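Local coordinates for protein yeast glycogen phosphorylase (Saccharomyces cerevisiae, PDB 1YGP) that is a carbohydrate phosphorylase of the GT-B clan, carrying pyridoxal-5'-phosphate and modelled as an assembly of two chains, at residues E746-I751 and N855-F859; F438-V442 and L453-S457; L788-E792 and F804-V808. All blocks are in the same frame, centred on the assembly; numbering follows the deposited sequence.

From the N terminus, the chain first builds the domain of the nine-stranded mixed sheet. There contact 2 closes a short loop, bringing helix 451-456 back against helix 425-445 on the way from strand 400-404 to strand 478-483. The domain of the six-stranded parallel sheet follows. Contact 1 opens in it at helix 743-751 and closes about a hundred residues later, at the end of helix 842-856. Contact 3 is nested inside that long loop, joining helices 782-790 and 805-813, whereas contact 2 precedes both in series. The three sites are separate. The centres of contacts 1 and 2 lie about 40 Å apart, those of contacts 1 and 3 about 39 Å.

Contact 1. Residues E746-I751 and N855-F859; sequences EITREI and NVGFF
Phe859 and Phe858 lean their rings on helix 743-751 just beyond the end of helix 842-856, in the C-terminal part of this GT-B fold. The two neighbouring rings meet very different surroundings. Phe859 is on the tightly packed side. Ile747 CD1 sits over one face of the Phe859 ring, 3.9 Å from the centroid and 29° off the normal, a CH-pi contact. At the ring's edge, near its plane, Glu746 O approaches Phe859 CZ to 3.6 Å. The methylene Glu750 CG also packs against this ring, 3.7 Å from Phe859 CZ. Met727 of helix 724-730 touches both Phe859 and Ile747, so this buried part backs onto the neighbourhood of pyridoxal-5'-phosphate, about 10 Å from the Ile747 side chain.

On the solvent side, the exposed Arg749 and the partly exposed Glu750 and Phe858 make a more polar, looser contact. Arg749 leaves its helix with CG anti to the backbone N (chi1 -179°) and bends at chi3, bringing the edge of its guanidinium to Phe858, the two planes nearly perpendicular at 84°. A salt-bridge network within the helix sets its position: NE bonds to Glu750 OE2, using the anti lone pair of that oxygen, and the network runs inward through a weak bond from NH1 to OE2 of the buried Glu746, which is also hydrogen-bonded to Thr513. Phe858 has a cation-pi partner in Arg863, and Glu750 OE1 reaches Phe858 CB at 3.3 Å. At the C-terminal end of helix 743-751, Asn855 CB meets Ile751 CG2 and rests 3.5 Å from Glu750 O.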
loop_
_atom_site.group_PDB
_atom_site.type_symbol
_atom_site.label_atom_id
_atom_site.label_comp_id
_atom_site.label_asym_id
_atom_site.label_seq_id
_atom_site.Cartn_x
_atom_site.Cartn_y
_atom_site.Cartn_z
ATOM N N GLU A 746 6.767 -44.362 -4.275
ATOM C CA GLU A 746 5.320 -44.507 -4.279
ATOM C C GLU A 746 4.656 -44.304 -5.627
ATOM O O GLU A 746 3.657 -44.993 -5.879
ATOM C CB GLU A 746 4.688 -43.562 -3.279
ATOM C CG GLU A 746 4.714 -44.371 -2.019
ATOM C CD GLU A 746 4.517 -43.613 -0.722
ATOM O OE1 GLU A 746 5.502 -43.062 -0.214
ATOM O OE2 GLU A 746 3.394 -43.619 -0.208
ATOM N N ILE A 747 5.174 -43.418 -6.505
ATOM C CA ILE A 747 4.670 -43.284 -7.882
ATOM C C ILE A 747 4.752 -44.681 -8.514
ATOM O O ILE A 747 3.752 -45.188 -9.027
ATOM C CB ILE A 747 5.528 -42.345 -8.800
ATOM C CG1 ILE A 747 5.673 -40.929 -8.242
ATOM C CG2 ILE A 747 4.890 -42.332 -10.167
ATOM C CD1 ILE A 747 4.354 -40.282 -7.861
ATOM N N THR A 748 5.922 -45.334 -8.413
ATOM C CA THR A 748 6.175 -46.643 -8.998
ATOM C C THR A 748 5.205 -47.696 -8.507
ATOM O O THR A 748 4.654 -48.423 -9.328
ATOM C CB THR A 748 7.616 -47.029 -8.691
ATOM O OG1 THR A 748 8.402 -46.046 -9.363
ATOM C CG2 THR A 748 8.010 -48.408 -9.155
ATOM N N ARG A 749 4.963 -47.760 -7.205
ATOM C CA ARG A 749 3.982 -48.666 -6.638
ATOM C C ARG A 749 2.631 -48.492 -7.332
ATOM O O ARG A 749 2.163 -49.402 -8.005
ATOM C CB ARG A 749 3.853 -48.366 -5.156
ATOM C CG ARG A 749 2.891 -49.208 -4.352
ATOM C CD ARG A 749 2.744 -48.580 -2.976
ATOM N NE ARG A 749 1.875 -47.414 -3.037
ATOM C CZ ARG A 749 1.830 -46.490 -2.069
ATOM N NH1 ARG A 749 2.592 -46.582 -0.978
ATOM N NH2 ARG A 749 1.009 -45.449 -2.199
ATOM N N GLU A 750 2.047 -47.299 -7.254
ATOM C CA GLU A 750 0.749 -46.991 -7.826
ATOM C C GLU A 750 0.627 -47.158 -9.323
ATOM O O GLU A 750 -0.354 -47.747 -9.772
ATOM C CB GLU A 750 0.366 -45.567 -7.520
ATOM C CG GLU A 750 0.163 -45.317 -6.049
ATOM C CD GLU A 750 -1.066 -46.014 -5.515
ATOM O OE1 GLU A 750 -2.151 -45.769 -6.057
ATOM O OE2 GLU A 750 -0.934 -46.781 -4.563
ATOM N N ILE A 751 1.544 -46.646 -10.150
ATOM C CA ILE A 751 1.347 -46.742 -11.591
ATOM C C ILE A 751 2.079 -47.921 -12.210
ATOM O O ILE A 751 1.872 -48.211 -13.391
ATOM C CB ILE A 751 1.789 -45.439 -12.326
ATOM C CG1 ILE A 751 3.286 -45.266 -12.285
ATOM C CG2 ILE A 751 1.104 -44.241 -11.675
ATOM C CD1 ILE A 751 3.733 -44.264 -13.356
ATOM N N ASN A 855 -3.745 -44.184 -12.971
ATOM C CA ASN A 855 -3.400 -44.573 -11.614
ATOM C C ASN A 855 -2.807 -43.470 -10.732
ATOM O O ASN A 855 -2.368 -43.716 -9.594
ATOM C CB ASN A 855 -2.445 -45.735 -11.698
ATOM C CG ASN A 855 -3.070 -46.940 -12.381
ATOM O OD1 ASN A 855 -4.047 -47.555 -11.952
ATOM N ND2 ASN A 855 -2.535 -47.277 -13.542
ATOM N N VAL A 856 -2.824 -42.201 -11.169
ATOM C CA VAL A 856 -2.295 -41.113 -10.357
ATOM C C VAL A 856 -3.206 -40.750 -9.175
ATOM O O VAL A 856 -2.751 -40.225 -8.156
ATOM C CB VAL A 856 -2.073 -39.877 -11.246
ATOM C CG1 VAL A 856 -3.388 -39.163 -11.586
ATOM C CG2 VAL A 856 -1.101 -38.974 -10.501
ATOM N N GLY A 857 -4.497 -41.053 -9.251
ATOM C CA GLY A 857 -5.487 -40.668 -8.261
ATOM C C GLY A 857 -5.174 -40.796 -6.779
ATOM O O GLY A 857 -5.743 -40.040 -5.998
ATOM N N PHE A 858 -4.324 -41.699 -6.300
ATOM C CA PHE A 858 -4.037 -41.762 -4.872
ATOM C C PHE A 858 -3.330 -40.489 -4.423
ATOM O O PHE A 858 -3.430 -40.089 -3.261
ATOM C CB PHE A 858 -3.164 -42.957 -4.601
ATOM C CG PHE A 858 -2.532 -43.051 -3.219
ATOM C CD1 PHE A 858 -3.233 -43.618 -2.156
ATOM C CD2 PHE A 858 -1.209 -42.625 -3.035
ATOM C CE1 PHE A 858 -2.610 -43.765 -0.916
ATOM C CE2 PHE A 858 -0.595 -42.776 -1.790
ATOM C CZ PHE A 858 -1.295 -43.348 -0.732
ATOM N N PHE A 859 -2.614 -39.824 -5.324
ATOM C CA PHE A 859 -1.903 -38.635 -4.928
ATOM C C PHE A 859 -2.816 -37.416 -4.944
ATOM O O PHE A 859 -2.316 -36.293 -5.023
ATOM C CB PHE A 859 -0.704 -38.435 -5.853
ATOM C CG PHE A 859 0.195 -39.652 -5.880
ATOM C CD1 PHE A 859 0.841 -40.068 -4.711
ATOM C CD2 PHE A 859 0.333 -40.372 -7.068
ATOM C CE1 PHE A 859 1.627 -41.225 -4.734
ATOM C CE2 PHE A 859 1.124 -41.524 -7.078
ATOM C CZ PHE A 859 1.768 -41.953 -5.915
#

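Contact 2. Residues F438-V442 and L453-S457; sequences FLEDV and LSRIS. Unlike the reference sequence in segment 438-442: Glu440 (reference Gln).
Two consecutive helices joined by a short connection, in the domain of the nine-stranded sheet, bring Leu439 and Val442 of helix 425-445 against Leu453 and Ile456 of the short helix 451-456. They form part of the excursion between the parallel strands 400-404 and 478-483. The contact is mostly buried, and the two segments meet almost wholly through apolar side chains.

Leu439 is central and uses each of its branches differently. Leu439 CG meets Leu453 CG at 3.7 Å, branch point to branch point, as the two leucines pass at a slant. Leu439 CD1 turns to Ile456 CG2 at 3.8 Å, and CD2 reaches Ser457 where the second helix gives way to loop. Ser457 OG itself is hydrogen-bonded to Ile459 O and to Asn435 ND2; the latter, one helical turn before Leu439, adds a polar supplement between the helices at this end.

Val442 divides its methyl groups between two partners. With CG1 anti to the backbone N (chi1 -177°), Val442 CG1 lies 3.8 Å from Leu453 CD1, whereas Val442 CG2 faces Ile456 CG2 at 4.1 Å. Leu453 CD1 also lies against the backbone of the first helix, 3.7 Å from Leu439 O.

Phe438 closes the side toward helix 498-504, where Phe503 packs edge-to-face with it and Phe500 touches Ile456. Val442 CG2, a turn further along the same helix, lies over one face of the Phe438 ring near its rim. The Ile456 and Phe438 side chains cross nearly perpendicularly, with Ile456 CD1 3.9 Å from Phe438 CZ, and at the ring's edge, near its plane, Ile456 O comes 3.4 Å from Phe438 CE2.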
loop_
_atom_site.group_PDB
_atom_site.type_symbol
_atom_site.label_atom_id
_atom_site.label_comp_id
_atom_site.label_asym_id
_atom_site.label_seq_id
_atom_site.Cartn_x
_atom_site.Cartn_y
_atom_site.Cartn_z
ATOM N N PHE A 438 9.860 -34.152 31.216
ATOM C CA PHE A 438 10.004 -35.171 30.172
ATOM C C PHE A 438 11.169 -36.078 30.534
ATOM O O PHE A 438 11.018 -37.297 30.549
ATOM C CB PHE A 438 10.257 -34.502 28.804
ATOM C CG PHE A 438 10.704 -35.451 27.708
ATOM C CD1 PHE A 438 9.858 -36.454 27.226
ATOM C CD2 PHE A 438 11.987 -35.326 27.177
ATOM C CE1 PHE A 438 10.300 -37.329 26.223
ATOM C CE2 PHE A 438 12.431 -36.204 26.172
ATOM C CZ PHE A 438 11.588 -37.207 25.695
ATOM N N LEU A 439 12.312 -35.508 30.895
ATOM C CA LEU A 439 13.468 -36.290 31.249
ATOM C C LEU A 439 13.256 -37.096 32.539
ATOM O O LEU A 439 13.808 -38.193 32.699
ATOM C CB LEU A 439 14.605 -35.299 31.310
ATOM C CG LEU A 439 15.713 -35.545 30.313
ATOM C CD1 LEU A 439 15.216 -35.913 28.927
ATOM C CD2 LEU A 439 16.471 -34.274 30.208
ATOM N N GLU A 440 12.406 -36.634 33.460
ATOM C CA GLU A 440 12.032 -37.438 34.613
ATOM C C GLU A 440 11.273 -38.634 34.079
ATOM O O GLU A 440 11.689 -39.772 34.296
ATOM C CB GLU A 440 11.109 -36.724 35.570
ATOM C CG GLU A 440 11.820 -35.854 36.574
ATOM C CD GLU A 440 10.900 -35.267 37.646
ATOM O OE1 GLU A 440 9.686 -35.519 37.640
ATOM O OE2 GLU A 440 11.412 -34.540 38.503
ATOM N N ASP A 441 10.222 -38.419 33.301
ATOM C CA ASP A 441 9.453 -39.509 32.742
ATOM C C ASP A 441 10.304 -40.533 32.012
ATOM O O ASP A 441 10.033 -41.733 32.084
ATOM C CB ASP A 441 8.429 -38.933 31.806
ATOM C CG ASP A 441 7.269 -38.278 32.531
ATOM O OD1 ASP A 441 7.482 -37.547 33.505
ATOM O OD2 ASP A 441 6.139 -38.511 32.101
ATOM N N VAL A 442 11.379 -40.082 31.366
ATOM C CA VAL A 442 12.251 -40.990 30.661
ATOM C C VAL A 442 13.004 -41.771 31.704
ATOM O O VAL A 442 13.054 -43.001 31.595
ATOM C CB VAL A 442 13.262 -40.265 29.754
ATOM C CG1 VAL A 442 14.096 -41.285 28.990
ATOM C CG2 VAL A 442 12.537 -39.456 28.701
ATOM N N LEU A 453 19.268 -40.120 28.297
ATOM C CA LEU A 453 18.804 -38.857 28.811
ATOM C C LEU A 453 19.506 -37.756 28.055
ATOM O O LEU A 453 18.837 -36.837 27.589
ATOM C CB LEU A 453 19.089 -38.780 30.303
ATOM C CG LEU A 453 17.864 -38.471 31.164
ATOM C CD1 LEU A 453 16.829 -39.568 30.995
ATOM C CD2 LEU A 453 18.249 -38.398 32.635
ATOM N N SER A 454 20.798 -37.909 27.789
ATOM C CA SER A 454 21.512 -36.896 27.030
ATOM C C SER A 454 21.006 -36.827 25.607
ATOM O O SER A 454 20.762 -35.732 25.125
ATOM C CB SER A 454 23.002 -37.177 26.940
ATOM N N ARG A 455 20.780 -37.951 24.941
ATOM C CA ARG A 455 20.377 -37.957 23.548
ATOM C C ARG A 455 18.971 -37.453 23.268
ATOM O O ARG A 455 18.726 -36.750 22.286
ATOM C CB ARG A 455 20.438 -39.350 22.953
ATOM C CG ARG A 455 21.793 -40.017 22.814
ATOM C CD ARG A 455 21.697 -41.210 21.857
ATOM N NE ARG A 455 20.606 -42.109 22.206
ATOM C CZ ARG A 455 20.725 -43.077 23.112
ATOM N NH1 ARG A 455 21.878 -43.299 23.750
ATOM N NH2 ARG A 455 19.637 -43.769 23.441
ATOM N N ILE A 456 18.016 -37.830 24.108
ATOM C CA ILE A 456 16.624 -37.527 23.880
ATOM C C ILE A 456 16.293 -36.126 24.397
ATOM O O ILE A 456 15.175 -35.657 24.168
ATOM C CB ILE A 456 15.840 -38.716 24.569
ATOM C CG1 ILE A 456 14.561 -38.952 23.797
ATOM C CG2 ILE A 456 15.517 -38.444 26.050
ATOM C CD1 ILE A 456 13.742 -40.168 24.267
ATOM N N SER A 457 17.204 -35.423 25.076
ATOM C CA SER A 457 16.882 -34.134 25.662
ATOM C C SER A 457 16.587 -33.059 24.641
ATOM O O SER A 457 17.170 -33.015 23.563
ATOM C CB SER A 457 18.022 -33.624 26.534
ATOM O OG SER A 457 17.777 -32.392 27.222
#

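Contact 3. Residues L788-E792 and F804-V808; sequences LSYIE and FKPLV
Val808, near the start of helix 805-813, packs against Leu788 of helix 782-790 and against Ile791, three residues on, forming a helix-loop-helix in the domain of the six-stranded parallel sheet. The modelled part of the connection contains neither helix nor strand; residues 793-794 are not modelled.

The apolar contacts centre on the two methyl groups of Val808. Val808 CG1, anti to the backbone N (chi1 178°), lies 3.9 Å from Leu788 CB, the two side chains running antiparallel past one another. Val808 CG2 is directed to Ile791, 3.6 Å from Ile791 CD1, and also meets Leu788 CD2. Ile791 CG1 sits in the +60° position (chi1 71°), and from there Ile791 CD1 also reaches Phe804 CB at 4.0 Å. Phe804 occupies the N-cap position, and its ring leads away to helix 662-678. Leu788 and Ile791 are backed by Phe620 and Ile623 of helix 615-634. The two segments thus lie against helices 615-634 and 662-678, which lie on connections between neighbouring strands of the parallel sheet.

The charged contact lies on the more solvent-accessible side. Glu792, bent at chi2, crosses the long Lys805 chain at a slant, and Glu792 CG also covers Val808 CG1 at 4.0 Å, placing the carboxylate stem beside the apolar cluster. Lys805 NZ has a second salt-bridge partner in Asp809, one turn further along its helix, so two carboxylates probably share its positive charge. Across the contact, the chain's final bend at chi4 brings Lys805 NZ to 3.0 Å from Glu792 OE2, a salt bridge whose hydrogen bond is weak.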
loop_
_atom_site.group_PDB
_atom_site.type_symbol
_atom_site.label_atom_id
_atom_site.label_comp_id
_atom_site.label_asym_id
_atom_site.label_seq_id
_atom_site.Cartn_x
_atom_site.Cartn_y
_atom_site.Cartn_z
ATOM N N LEU A 788 34.071 -33.425 -18.108
ATOM C CA LEU A 788 34.775 -32.551 -17.180
ATOM C C LEU A 788 36.001 -31.866 -17.793
ATOM O O LEU A 788 36.246 -30.685 -17.523
ATOM C CB LEU A 788 35.163 -33.331 -15.920
ATOM C CG LEU A 788 33.976 -33.794 -15.042
ATOM C CD1 LEU A 788 34.490 -34.144 -13.668
ATOM C CD2 LEU A 788 32.945 -32.690 -14.835
ATOM N N SER A 789 36.715 -32.527 -18.708
ATOM C CA SER A 789 37.836 -31.911 -19.400
ATOM C C SER A 789 37.311 -30.885 -20.379
ATOM O O SER A 789 37.914 -29.834 -20.554
ATOM C CB SER A 789 38.635 -32.938 -20.181
ATOM O OG SER A 789 39.087 -33.970 -19.308
ATOM N N TYR A 790 36.161 -31.141 -21.007
ATOM C CA TYR A 790 35.615 -30.215 -21.986
ATOM C C TYR A 790 35.099 -28.911 -21.352
ATOM O O TYR A 790 34.730 -27.953 -22.059
ATOM C CB TYR A 790 34.498 -30.946 -22.761
ATOM C CG TYR A 790 33.868 -30.057 -23.818
ATOM C CD1 TYR A 790 34.604 -29.700 -24.946
ATOM C CD2 TYR A 790 32.594 -29.533 -23.611
ATOM C CE1 TYR A 790 34.073 -28.805 -25.865
ATOM C CE2 TYR A 790 32.057 -28.636 -24.526
ATOM C CZ TYR A 790 32.804 -28.275 -25.647
ATOM O OH TYR A 790 32.293 -27.338 -26.527
ATOM N N ILE A 791 34.957 -28.835 -20.034
ATOM C CA ILE A 791 34.551 -27.575 -19.463
ATOM C C ILE A 791 35.687 -26.993 -18.652
ATOM O O ILE A 791 35.469 -25.929 -18.061
ATOM C CB ILE A 791 33.269 -27.697 -18.542
ATOM C CG1 ILE A 791 33.560 -28.421 -17.248
ATOM C CG2 ILE A 791 32.166 -28.436 -19.306
ATOM C CD1 ILE A 791 32.370 -28.191 -16.299
ATOM N N GLU A 792 36.838 -27.668 -18.627
ATOM C CA GLU A 792 37.963 -27.256 -17.806
ATOM C C GLU A 792 39.035 -26.568 -18.658
ATOM O O GLU A 792 39.068 -26.812 -19.868
ATOM C CB GLU A 792 38.582 -28.475 -17.093
ATOM C CG GLU A 792 38.770 -28.330 -15.583
ATOM C CD GLU A 792 39.632 -27.143 -15.138
ATOM O OE1 GLU A 792 39.101 -26.038 -14.985
ATOM O OE2 GLU A 792 40.836 -27.321 -14.951
ATOM N N PHE A 804 34.347 -22.678 -14.284
ATOM C CA PHE A 804 33.593 -23.844 -13.832
ATOM C C PHE A 804 34.402 -24.891 -13.078
ATOM O O PHE A 804 33.940 -26.003 -12.810
ATOM C CB PHE A 804 32.900 -24.470 -15.058
ATOM C CG PHE A 804 31.865 -23.528 -15.679
ATOM C CD1 PHE A 804 30.904 -22.884 -14.874
ATOM C CD2 PHE A 804 31.893 -23.278 -17.050
ATOM C CE1 PHE A 804 29.987 -21.993 -15.443
ATOM C CE2 PHE A 804 30.975 -22.388 -17.617
ATOM C CZ PHE A 804 30.026 -21.745 -16.816
ATOM N N LYS A 805 35.598 -24.493 -12.630
ATOM C CA LYS A 805 36.524 -25.373 -11.941
ATOM C C LYS A 805 36.019 -25.889 -10.599
ATOM O O LYS A 805 36.106 -27.101 -10.429
ATOM C CB LYS A 805 37.869 -24.674 -11.714
ATOM C CG LYS A 805 38.989 -25.654 -11.955
ATOM C CD LYS A 805 40.310 -25.340 -11.282
ATOM C CE LYS A 805 41.427 -26.192 -11.882
ATOM N NZ LYS A 805 41.086 -27.603 -12.015
ATOM N N PRO A 806 35.483 -25.158 -9.614
ATOM C CA PRO A 806 34.996 -25.712 -8.346
ATOM C C PRO A 806 34.052 -26.907 -8.465
ATOM O O PRO A 806 34.107 -27.852 -7.670
ATOM C CB PRO A 806 34.367 -24.536 -7.673
ATOM C CG PRO A 806 35.271 -23.423 -8.116
ATOM C CD PRO A 806 35.392 -23.707 -9.594
ATOM N N LEU A 807 33.221 -26.893 -9.513
ATOM C CA LEU A 807 32.299 -27.974 -9.811
ATOM C C LEU A 807 33.099 -29.221 -10.198
ATOM O O LEU A 807 33.020 -30.247 -9.522
ATOM C CB LEU A 807 31.385 -27.514 -10.944
ATOM C CG LEU A 807 30.207 -28.381 -11.331
ATOM C CD1 LEU A 807 29.353 -28.662 -10.099
ATOM C CD2 LEU A 807 29.394 -27.667 -12.395
ATOM N N VAL A 808 33.946 -29.130 -11.226
ATOM C CA VAL A 808 34.793 -30.229 -11.691
ATOM C C VAL A 808 35.638 -30.745 -10.540
ATOM O O VAL A 808 35.651 -31.948 -10.278
ATOM C CB VAL A 808 35.701 -29.742 -12.826
ATOM C CG1 VAL A 808 36.619 -30.833 -13.313
ATOM C CG2 VAL A 808 34.841 -29.347 -13.986
#